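Local coordinates for protein putative uronate isomerase (Thermotoga maritima, PDB 4NAR) that may act as a racemase of lactate or a related hydroxy acid, though its true substrate and reaction remain uncertain, at residues H46-N51 with F219-V224; N51-L56 with R92-H97; L163-P168 with E243-A248. One frame throughout, in Å; residues are numbered along the deposited sequence.

Contact 1 (H46-N51 with F219-V224); sequences HLVAKN and FTLNMV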
loop_
_atom_site.group_PDB
_atom_site.type_symbol
_atom_site.label_atom_id
_atom_site.label_comp_id
_atom_site.label_asym_id
_atom_site.label_seq_id
_atom_site.Cartn_x
_atom_site.Cartn_y
_atom_site.Cartn_z
ATOM N N HIS A 46 -5.245 -13.174 -9.729
ATOM C CA HIS A 46 -5.561 -13.879 -10.971
ATOM C C HIS A 46 -6.359 -15.172 -10.753
ATOM O O HIS A 46 -7.243 -15.486 -11.552
ATOM C CB HIS A 46 -4.292 -14.127 -11.805
ATOM C CG HIS A 46 -3.321 -15.098 -11.191
ATOM N ND1 HIS A 46 -3.039 -16.318 -11.758
ATOM C CD2 HIS A 46 -2.549 -15.001 -10.077
ATOM C CE1 HIS A 46 -2.137 -16.949 -11.013
ATOM N NE2 HIS A 46 -1.827 -16.174 -9.994
ATOM N N LEU A 47 -6.069 -15.893 -9.665
ATOM C CA LEU A 47 -6.832 -17.085 -9.308
ATOM C C LEU A 47 -8.239 -16.719 -8.837
ATOM O O LEU A 47 -9.185 -17.479 -9.036
ATOM C CB LEU A 47 -6.128 -17.899 -8.208
ATOM C CG LEU A 47 -4.784 -18.609 -8.457
ATOM C CD1 LEU A 47 -4.286 -19.264 -7.163
ATOM C CD2 LEU A 47 -4.869 -19.648 -9.573
ATOM N N VAL A 48 -8.379 -15.564 -8.200
ATOM C CA VAL A 48 -9.682 -15.164 -7.673
ATOM C C VAL A 48 -10.552 -14.549 -8.767
ATOM O O VAL A 48 -11.703 -14.970 -8.991
ATOM C CB VAL A 48 -9.527 -14.146 -6.527
ATOM C CG1 VAL A 48 -10.892 -13.799 -5.903
ATOM C CG2 VAL A 48 -8.587 -14.684 -5.467
ATOM N N ALA A 49 -9.998 -13.547 -9.445
ATOM C CA ALA A 49 -10.725 -12.803 -10.468
ATOM C C ALA A 49 -11.216 -13.692 -11.617
ATOM O O ALA A 49 -12.395 -13.665 -11.974
ATOM C CB ALA A 49 -9.853 -11.693 -11.013
ATOM N N LYS A 50 -10.311 -14.473 -12.198
ATOM C CA LYS A 50 -10.669 -15.287 -13.357
ATOM C C LYS A 50 -11.758 -16.322 -13.024
ATOM O O LYS A 50 -12.635 -16.588 -13.847
ATOM C CB LYS A 50 -9.421 -15.939 -13.977
ATOM C CG LYS A 50 -9.157 -17.383 -13.559
ATOM C CD LYS A 50 -7.767 -17.848 -13.995
ATOM C CE LYS A 50 -7.589 -19.351 -13.758
ATOM N NZ LYS A 50 -6.146 -19.715 -13.699
ATOM N N ASN A 51 -11.720 -16.882 -11.816
ATOM C CA ASN A 51 -12.715 -17.879 -11.427
ATOM C C ASN A 51 -14.037 -17.232 -11.072
ATOM O O ASN A 51 -15.095 -17.744 -11.445
ATOM C CB ASN A 51 -12.207 -18.781 -10.304
ATOM C CG ASN A 51 -11.251 -19.846 -10.814
ATOM O OD1 ASN A 51 -11.606 -20.638 -11.696
ATOM N ND2 ASN A 51 -10.023 -19.855 -10.289
ATOM N N PHE A 219 -18.701 -7.091 -1.420
ATOM C CA PHE A 219 -17.947 -8.188 -0.840
ATOM C C PHE A 219 -16.491 -7.868 -0.665
ATOM O O PHE A 219 -15.889 -7.167 -1.475
ATOM C CB PHE A 219 -18.137 -9.461 -1.662
ATOM C CG PHE A 219 -19.580 -9.856 -1.787
ATOM C CD1 PHE A 219 -20.208 -10.563 -0.762
ATOM C CD2 PHE A 219 -20.336 -9.448 -2.885
ATOM C CE1 PHE A 219 -21.566 -10.899 -0.848
ATOM C CE2 PHE A 219 -21.702 -9.780 -2.983
ATOM C CZ PHE A 219 -22.316 -10.504 -1.959
ATOM N N THR A 220 -15.938 -8.356 0.431
ATOM C CA THR A 220 -14.507 -8.317 0.613
ATOM C C THR A 220 -13.956 -9.720 0.423
ATOM O O THR A 220 -14.490 -10.703 0.957
ATOM C CB THR A 220 -14.085 -7.754 1.992
ATOM O OG1 THR A 220 -12.661 -7.858 2.119
ATOM C CG2 THR A 220 -14.760 -8.514 3.161
ATOM N N LEU A 221 -12.917 -9.810 -0.392
ATOM C CA LEU A 221 -12.215 -11.059 -0.613
ATOM C C LEU A 221 -10.772 -10.755 -0.204
ATOM O O LEU A 221 -9.969 -10.268 -1.008
ATOM C CB LEU A 221 -12.354 -11.493 -2.081
ATOM C CG LEU A 221 -13.812 -11.677 -2.545
ATOM C CD1 LEU A 221 -14.436 -10.384 -3.052
ATOM C CD2 LEU A 221 -13.948 -12.769 -3.604
ATOM N N ASN A 222 -10.484 -10.991 1.078
ATOM C CA ASN A 222 -9.255 -10.543 1.723
ATOM C C ASN A 222 -8.200 -11.665 1.695
ATOM O O ASN A 222 -8.315 -12.679 2.399
ATOM C CB ASN A 222 -9.573 -10.106 3.161
ATOM C CG ASN A 222 -8.468 -9.248 3.788
ATOM O OD1 ASN A 222 -7.291 -9.330 3.399
ATOM N ND2 ASN A 222 -8.849 -8.410 4.762
HETATM N N MSE A 223 -7.185 -11.479 0.861
HETATM C CA MSE A 223 -6.149 -12.482 0.658
HETATM C C MSE A 223 -5.030 -12.374 1.686
HETATM O O MSE A 223 -4.683 -11.276 2.141
HETATM C CB MSE A 223 -5.524 -12.299 -0.722
HETATM C CG MSE A 223 -6.447 -12.589 -1.903
HETATM SE SE MSE A 223 -5.554 -12.093 -3.569
HETATM C CE MSE A 223 -5.229 -10.205 -3.245
ATOM N N VAL A 224 -4.447 -13.517 2.033
ATOM C CA VAL A 224 -3.181 -13.545 2.763
ATOM C C VAL A 224 -2.268 -14.572 2.076
ATOM O O VAL A 224 -2.728 -15.649 1.655
ATOM C CB VAL A 224 -3.380 -13.880 4.264
ATOM C CG1 VAL A 224 -2.078 -13.712 5.030
ATOM C CG2 VAL A 224 -4.451 -12.994 4.877
#

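Contact 2 (N51-L56 with R92-H97); sequences NLYRFL and RRVFFH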
loop_
_atom_site.group_PDB
_atom_site.type_symbol
_atom_site.label_atom_id
_atom_site.label_comp_id
_atom_site.label_asym_id
_atom_site.label_seq_id
_atom_site.Cartn_x
_atom_site.Cartn_y
_atom_site.Cartn_z
ATOM N N ASN A 51 -11.720 -16.882 -11.816
ATOM C CA ASN A 51 -12.715 -17.879 -11.427
ATOM C C ASN A 51 -14.037 -17.232 -11.072
ATOM O O ASN A 51 -15.095 -17.744 -11.445
ATOM C CB ASN A 51 -12.207 -18.781 -10.304
ATOM C CG ASN A 51 -11.251 -19.846 -10.814
ATOM O OD1 ASN A 51 -11.606 -20.638 -11.696
ATOM N ND2 ASN A 51 -10.023 -19.855 -10.289
ATOM N N LEU A 52 -13.969 -16.092 -10.378
ATOM C CA LEU A 52 -15.161 -15.300 -10.089
ATOM C C LEU A 52 -15.912 -14.970 -11.372
ATOM O O LEU A 52 -17.131 -15.143 -11.451
ATOM C CB LEU A 52 -14.778 -14.004 -9.383
ATOM C CG LEU A 52 -15.920 -13.159 -8.823
ATOM C CD1 LEU A 52 -16.715 -13.955 -7.789
ATOM C CD2 LEU A 52 -15.361 -11.893 -8.205
ATOM N N TYR A 53 -15.169 -14.513 -12.379
ATOM C CA TYR A 53 -15.752 -14.157 -13.672
ATOM C C TYR A 53 -16.372 -15.370 -14.358
ATOM O O TYR A 53 -17.456 -15.277 -14.921
ATOM C CB TYR A 53 -14.687 -13.526 -14.566
ATOM C CG TYR A 53 -15.052 -13.380 -16.033
ATOM C CD1 TYR A 53 -15.974 -12.423 -16.455
ATOM C CD2 TYR A 53 -14.432 -14.167 -17.008
ATOM C CE1 TYR A 53 -16.289 -12.275 -17.805
ATOM C CE2 TYR A 53 -14.739 -14.022 -18.360
ATOM C CZ TYR A 53 -15.666 -13.076 -18.749
ATOM O OH TYR A 53 -15.976 -12.932 -20.084
ATOM N N ARG A 54 -15.679 -16.505 -14.303
ATOM C CA ARG A 54 -16.151 -17.718 -14.951
ATOM C C ARG A 54 -17.528 -18.134 -14.414
ATOM O O ARG A 54 -18.484 -18.310 -15.178
ATOM C CB ARG A 54 -15.140 -18.839 -14.748
ATOM C CG ARG A 54 -15.003 -19.760 -15.941
ATOM C CD ARG A 54 -15.738 -21.082 -15.743
ATOM N NE ARG A 54 -15.108 -22.133 -16.539
ATOM C CZ ARG A 54 -14.135 -22.924 -16.093
ATOM N NH1 ARG A 54 -13.693 -22.798 -14.843
ATOM N NH2 ARG A 54 -13.605 -23.844 -16.894
ATOM N N PHE A 55 -17.612 -18.275 -13.094
ATOM C CA PHE A 55 -18.857 -18.612 -12.418
ATOM C C PHE A 55 -19.946 -17.575 -12.637
ATOM O O PHE A 55 -21.130 -17.918 -12.726
ATOM C CB PHE A 55 -18.603 -18.789 -10.922
ATOM C CG PHE A 55 -17.688 -19.938 -10.602
ATOM C CD1 PHE A 55 -17.693 -21.086 -11.386
ATOM C CD2 PHE A 55 -16.810 -19.867 -9.529
ATOM C CE1 PHE A 55 -16.848 -22.153 -11.095
ATOM C CE2 PHE A 55 -15.962 -20.929 -9.231
ATOM C CZ PHE A 55 -15.982 -22.071 -10.016
ATOM N N LEU A 56 -19.551 -16.307 -12.703
ATOM C CA LEU A 56 -20.507 -15.248 -12.994
ATOM C C LEU A 56 -21.093 -15.395 -14.396
ATOM O O LEU A 56 -22.281 -15.133 -14.598
ATOM C CB LEU A 56 -19.868 -13.868 -12.836
ATOM C CG LEU A 56 -20.230 -13.043 -11.603
ATOM C CD1 LEU A 56 -20.972 -13.874 -10.560
ATOM C CD2 LEU A 56 -18.972 -12.430 -11.021
ATOM N N ARG A 92 -15.782 -9.727 -24.611
ATOM C CA ARG A 92 -16.762 -8.656 -24.473
ATOM C C ARG A 92 -17.570 -9.041 -23.248
ATOM O O ARG A 92 -17.581 -10.224 -22.874
ATOM C CB ARG A 92 -17.710 -8.538 -25.668
ATOM C CG ARG A 92 -17.672 -7.140 -26.315
ATOM C CD ARG A 92 -18.322 -6.070 -25.430
ATOM N NE ARG A 92 -18.024 -4.707 -25.886
ATOM C CZ ARG A 92 -18.919 -3.715 -25.935
ATOM N NH1 ARG A 92 -20.183 -3.918 -25.556
ATOM N NH2 ARG A 92 -18.554 -2.510 -26.364
ATOM N N ARG A 93 -18.207 -8.051 -22.628
ATOM C CA ARG A 93 -18.741 -8.117 -21.256
ATOM C C ARG A 93 -17.682 -7.719 -20.215
ATOM O O ARG A 93 -18.002 -7.513 -19.040
ATOM C CB ARG A 93 -19.351 -9.494 -20.886
ATOM C CG ARG A 93 -20.285 -10.092 -21.963
ATOM C CD ARG A 93 -21.382 -10.971 -21.373
ATOM N NE ARG A 93 -22.314 -11.458 -22.396
ATOM C CZ ARG A 93 -23.262 -10.721 -22.982
ATOM N NH1 ARG A 93 -23.418 -9.436 -22.666
ATOM N NH2 ARG A 93 -24.058 -11.271 -23.896
ATOM N N VAL A 94 -16.432 -7.575 -20.661
ATOM C CA VAL A 94 -15.338 -7.193 -19.764
ATOM C C VAL A 94 -14.809 -5.781 -20.049
ATOM O O VAL A 94 -14.454 -5.453 -21.186
ATOM C CB VAL A 94 -14.194 -8.227 -19.816
ATOM C CG1 VAL A 94 -13.057 -7.829 -18.891
ATOM C CG2 VAL A 94 -14.734 -9.603 -19.438
ATOM N N PHE A 95 -14.764 -4.947 -19.010
ATOM C CA PHE A 95 -14.337 -3.555 -19.152
ATOM C C PHE A 95 -13.387 -3.149 -18.026
ATOM O O PHE A 95 -13.808 -3.020 -16.872
ATOM C CB PHE A 95 -15.549 -2.619 -19.149
ATOM C CG PHE A 95 -16.582 -2.952 -20.202
ATOM C CD1 PHE A 95 -17.654 -3.783 -19.903
ATOM C CD2 PHE A 95 -16.483 -2.431 -21.492
ATOM C CE1 PHE A 95 -18.613 -4.090 -20.865
ATOM C CE2 PHE A 95 -17.446 -2.731 -22.466
ATOM C CZ PHE A 95 -18.506 -3.564 -22.152
ATOM N N PHE A 96 -12.113 -2.951 -18.362
ATOM C CA PHE A 96 -11.127 -2.494 -17.388
ATOM C C PHE A 96 -11.258 -0.991 -17.194
ATOM O O PHE A 96 -11.556 -0.266 -18.145
ATOM C CB PHE A 96 -9.702 -2.782 -17.872
ATOM C CG PHE A 96 -9.437 -4.235 -18.183
ATOM C CD1 PHE A 96 -9.830 -5.234 -17.298
ATOM C CD2 PHE A 96 -8.797 -4.607 -19.377
ATOM C CE1 PHE A 96 -9.575 -6.601 -17.596
ATOM C CE2 PHE A 96 -8.540 -5.953 -19.677
ATOM C CZ PHE A 96 -8.929 -6.954 -18.791
ATOM N N HIS A 97 -11.010 -0.522 -15.971
ATOM C CA HIS A 97 -10.952 0.913 -15.703
ATOM C C HIS A 97 -9.735 1.229 -14.832
ATOM O O HIS A 97 -9.436 0.524 -13.858
ATOM C CB HIS A 97 -12.227 1.434 -15.003
ATOM C CG HIS A 97 -13.508 1.106 -15.724
ATOM N ND1 HIS A 97 -14.043 1.924 -16.688
ATOM C CD2 HIS A 97 -14.354 0.053 -15.594
ATOM C CE1 HIS A 97 -15.177 1.389 -17.139
ATOM N NE2 HIS A 97 -15.382 0.261 -16.495
#

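Contact 3 (L163-P168 with E243-A248); sequences LKIVIP and EGFLRA. With SO4 (sulfate ion), chain C.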
loop_
_atom_site.group_PDB
_atom_site.type_symbol
_atom_site.label_atom_id
_atom_site.label_comp_id
_atom_site.label_asym_id
_atom_site.label_seq_id
_atom_site.Cartn_x
_atom_site.Cartn_y
_atom_site.Cartn_z
ATOM N N LEU A 163 -10.460 -2.243 4.152
ATOM C CA LEU A 163 -10.876 -0.950 3.618
ATOM C C LEU A 163 -9.722 -0.122 3.023
ATOM O O LEU A 163 -9.956 0.929 2.411
ATOM C CB LEU A 163 -11.643 -0.168 4.685
ATOM C CG LEU A 163 -12.980 -0.844 5.016
ATOM C CD1 LEU A 163 -13.586 -0.281 6.321
ATOM C CD2 LEU A 163 -13.952 -0.685 3.822
ATOM N N LYS A 164 -8.483 -0.594 3.171
ATOM C CA LYS A 164 -7.379 0.126 2.553
ATOM C C LYS A 164 -7.521 0.123 1.016
ATOM O O LYS A 164 -7.052 1.038 0.327
ATOM C CB LYS A 164 -6.010 -0.418 2.974
ATOM C CG LYS A 164 -4.875 0.567 2.636
ATOM C CD LYS A 164 -3.529 -0.133 2.345
ATOM C CE LYS A 164 -2.387 0.882 2.068
ATOM N NZ LYS A 164 -2.224 1.203 0.603
ATOM N N ILE A 165 -8.190 -0.894 0.480
ATOM C CA ILE A 165 -8.456 -0.908 -0.940
ATOM C C ILE A 165 -9.419 0.214 -1.360
ATOM O O ILE A 165 -9.389 0.663 -2.510
ATOM C CB ILE A 165 -8.981 -2.271 -1.409
ATOM C CG1 ILE A 165 -9.025 -2.315 -2.945
ATOM C CG2 ILE A 165 -10.348 -2.559 -0.808
ATOM C CD1 ILE A 165 -9.057 -3.729 -3.522
ATOM N N VAL A 166 -10.271 0.678 -0.445
ATOM C CA VAL A 166 -11.138 1.802 -0.772
ATOM C C VAL A 166 -10.352 3.109 -0.595
ATOM O O VAL A 166 -10.318 3.955 -1.495
ATOM C CB VAL A 166 -12.410 1.832 0.106
ATOM C CG1 VAL A 166 -13.281 3.034 -0.275
ATOM C CG2 VAL A 166 -13.194 0.522 -0.015
ATOM N N ILE A 167 -9.716 3.260 0.567
ATOM C CA ILE A 167 -8.882 4.425 0.872
ATOM C C ILE A 167 -7.519 3.917 1.337
ATOM O O ILE A 167 -7.447 3.246 2.376
ATOM C CB ILE A 167 -9.478 5.268 2.011
ATOM C CG1 ILE A 167 -10.918 5.676 1.671
ATOM C CG2 ILE A 167 -8.614 6.512 2.261
ATOM C CD1 ILE A 167 -11.634 6.329 2.807
ATOM N N PRO A 168 -6.431 4.255 0.603
ATOM C CA PRO A 168 -6.374 5.219 -0.515
ATOM C C PRO A 168 -6.759 4.680 -1.894
ATOM O O PRO A 168 -6.826 5.481 -2.836
ATOM C CB PRO A 168 -4.881 5.590 -0.573
ATOM C CG PRO A 168 -4.184 4.292 -0.155
ATOM C CD PRO A 168 -5.086 3.743 0.956
ATOM N N GLU A 243 -19.149 -4.103 7.837
ATOM C CA GLU A 243 -18.773 -4.923 8.996
ATOM C C GLU A 243 -17.981 -6.154 8.564
ATOM O O GLU A 243 -17.125 -6.649 9.314
ATOM C CB GLU A 243 -20.010 -5.371 9.798
ATOM C CG GLU A 243 -20.844 -4.240 10.366
ATOM C CD GLU A 243 -20.154 -3.521 11.532
ATOM O OE1 GLU A 243 -19.061 -3.987 11.970
ATOM O OE2 GLU A 243 -20.712 -2.491 12.011
ATOM N N GLY A 244 -18.285 -6.657 7.368
ATOM C CA GLY A 244 -17.559 -7.784 6.824
ATOM C C GLY A 244 -16.105 -7.428 6.579
ATOM O O GLY A 244 -15.197 -8.239 6.851
ATOM N N PHE A 245 -15.886 -6.219 6.061
ATOM C CA PHE A 245 -14.544 -5.748 5.749
ATOM C C PHE A 245 -13.713 -5.747 7.025
ATOM O O PHE A 245 -12.554 -6.178 7.027
ATOM C CB PHE A 245 -14.602 -4.329 5.191
ATOM C CG PHE A 245 -14.479 -4.252 3.701
ATOM C CD1 PHE A 245 -15.611 -4.205 2.889
ATOM C CD2 PHE A 245 -13.219 -4.194 3.103
ATOM C CE1 PHE A 245 -15.487 -4.121 1.509
ATOM C CE2 PHE A 245 -13.086 -4.105 1.716
ATOM C CZ PHE A 245 -14.216 -4.058 0.923
ATOM N N LEU A 246 -14.321 -5.241 8.100
ATOM C CA LEU A 246 -13.706 -5.208 9.429
ATOM C C LEU A 246 -13.334 -6.606 9.953
ATOM O O LEU A 246 -12.209 -6.817 10.410
ATOM C CB LEU A 246 -14.627 -4.474 10.417
ATOM C CG LEU A 246 -14.377 -2.965 10.608
ATOM C CD1 LEU A 246 -13.782 -2.302 9.369
ATOM C CD2 LEU A 246 -15.646 -2.215 11.033
ATOM N N ARG A 247 -14.269 -7.554 9.879
ATOM C CA ARG A 247 -14.015 -8.930 10.331
ATOM C C ARG A 247 -12.896 -9.620 9.533
ATOM O O ARG A 247 -11.946 -10.160 10.108
ATOM C CB ARG A 247 -15.291 -9.773 10.233
ATOM C CG ARG A 247 -16.386 -9.414 11.250
ATOM C CD ARG A 247 -17.528 -10.438 11.191
ATOM N NE ARG A 247 -18.225 -10.370 9.907
ATOM C CZ ARG A 247 -19.301 -9.616 9.689
ATOM N NH1 ARG A 247 -19.813 -8.886 10.676
ATOM N NH2 ARG A 247 -19.874 -9.595 8.491
ATOM N N ALA A 248 -13.031 -9.600 8.206
ATOM C CA ALA A 248 -12.053 -10.214 7.307
ATOM C C ALA A 248 -10.656 -9.628 7.500
ATOM O O ALA A 248 -9.658 -10.373 7.490
ATOM C CB ALA A 248 -12.498 -10.088 5.841
HETATM S S SO4 C . 0.676 -0.271 -0.966
HETATM O O1 SO4 C . -0.422 -0.866 -0.176
HETATM O O2 SO4 C . 0.210 -0.015 -2.342
HETATM O O3 SO4 C . 1.153 0.999 -0.394
HETATM O O4 SO4 C . 1.774 -1.244 -0.988
HETATM O O HOH W 1 -11.001 -3.239 6.824
#

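Contact 1 (H46-N51 with F219-V224)
V48 is the residue of 46-51 that meets strand 219-224, and its two methyls take different partners. CG1 lies anti to the backbone N (chi1 -176°) and is directed at the isobutyl group of L221, where V48 CG1 and L221 CD2 are 4.0 Å apart. CG2, anti to the carbonyl carbon, approaches the selenium of selenomethionine M223. This second touch is looser, with V48 CG2 to M223 SE at 4.4 Å. The backbones stay well apart: the CA atoms of V48 and L221 are 8.6 Å from each other. Only these apolar touches join the two segments, and the contact is small, burying 109 Å² in all.

The setting is an alpha/beta sandwich, at the interface between a helix and one face of the central mixed sheet. Helix 45-58 connects the parallel strands 31-36 and 63-68, a beta-alpha-beta unit, and packs on that face. Strand 217-227 is separated from 31-36 by strand 144-150, so V48 lies over the intervening strand and touches the one beyond it. I148 of strand 144-150 touches both V48 and M223. L221 also meets L19 of helix 12-24, which lies on the same face. The strand alternates: T220 and N222 turn to the other face, where they bond to N149 and T151.

Further along, N51 folds its amide back one turn, onto the carbonyl of L47. N51 ND2 donates to L47 O at 2.8 Å, with an N-H...O angle of 151°. The donor lies in the carbonyl plane. N51 ND2 also bonds to E12 OE1, so this buried amide nitrogen has two acceptors.

Contact 2 (N51-L56 with R92-H97)
Y53 leaves helix 45-58 with CG anti to its own backbone nitrogen (chi1 167°), which carries the phenol across to V94. V94 meets it with chi1 at 180°. That angle sends CG1 anti to the nitrogen and leaves CG2 anti to the carbonyl carbon, in position to touch the ring. The site lies at the rim of an alpha/beta sheet. Strand 94-97 is the outermost strand on this side, next to and parallel with 63-68. Through Y53, helix 45-58 covers part of this edge strand.

A single methyl does the touching. V94 CG2 is 3.5 Å from Y53 CE1 and 3.7 Å from Y53 CZ, so it approaches the hydroxyl end of the ring obliquely. The backbones are far apart, with 9.3 Å between the CA atoms of Y53 and V94, and the long phenol spans most of the gap. Further contacts hold the ring: F64 of the adjacent strand meets it edge-to-face, and L61 and I87 also touch it. The buried area between the segments is 99 Å².

The polar end of Y53 is served from just before the strand. Y53 OH hydrogen-bonds to E91 OE1, which would help to fix where the phenol ends. The carbonyl of R92 is too distant for such a bond, with Y53 OH to R92 O at 4.2 Å. The hydroxyl thus combines a polar partner with an apolar neighbour: Y53 OH lies 3.6 Å from the methyl V94 CG2.

Contact 3 (L163-P168 with E243-A248)
L163 and F245 form the tight part of this contact. L163 CD2 sits over one face of the F245 ring, 3.8 Å from the ring centroid and 21° off the normal, a CH-pi contact. I165 comes from another direction. Its CG2 lies at the ring edge, near the ring plane, 4.0 Å from F245 CE2. The other branch of L163 reaches the following residue of the helix, where L163 CD1 meets L246 CD1 at 3.7 Å. The ring has further neighbours in F147, which it meets edge-to-face, and F211. Replacing F245 by an alanine is likely to leave L163 CD2 without its aromatic face and open a gap beside I165.

The polar side is looser. A water accepts from L163 N at 2.9 Å and gives only a weak bond to F245 O. L163 O takes two backbone bonds, from V166 N and I167 N.

K164, partly exposed, points away from helix 241-259. Its chain bends at the last torsion (chi4 -92°), and K164 NZ donates to sulfate O1 at 2.9 Å. R41 and H154 hold the same sulfate, and an acetate lies close to I165. Both ions probably come from the crystallisation liquor. The loop thus packs apolar residues against the helix while K164, with R41 and H154 from other parts of the chain, gathers round an anion, consistent with an anion-binding pocket.

How the contacts relate
Contacts 1 and 2 share helix 45-58 and meet at N51, with centres about 13 Å apart. They pack it on the same sheet, one at strand 217-227 and the other at edge strand 94-97. In sequence, both segments of contact 2 fall between the outer ends of contact 1. Contact 3 has its centre about 14 Å from that of contact 1 and touches it through strand 217-227: T220 CB is 3.8 Å from F245 CE2. Helices 45-58 and 241-259 thus sandwich this strand. Contacts 2 and 3 do not touch; their nearest atoms are about 11 Å apart. Contact 3 is the one that reaches the bound sulfate, probably a crystallisation ion, through K164.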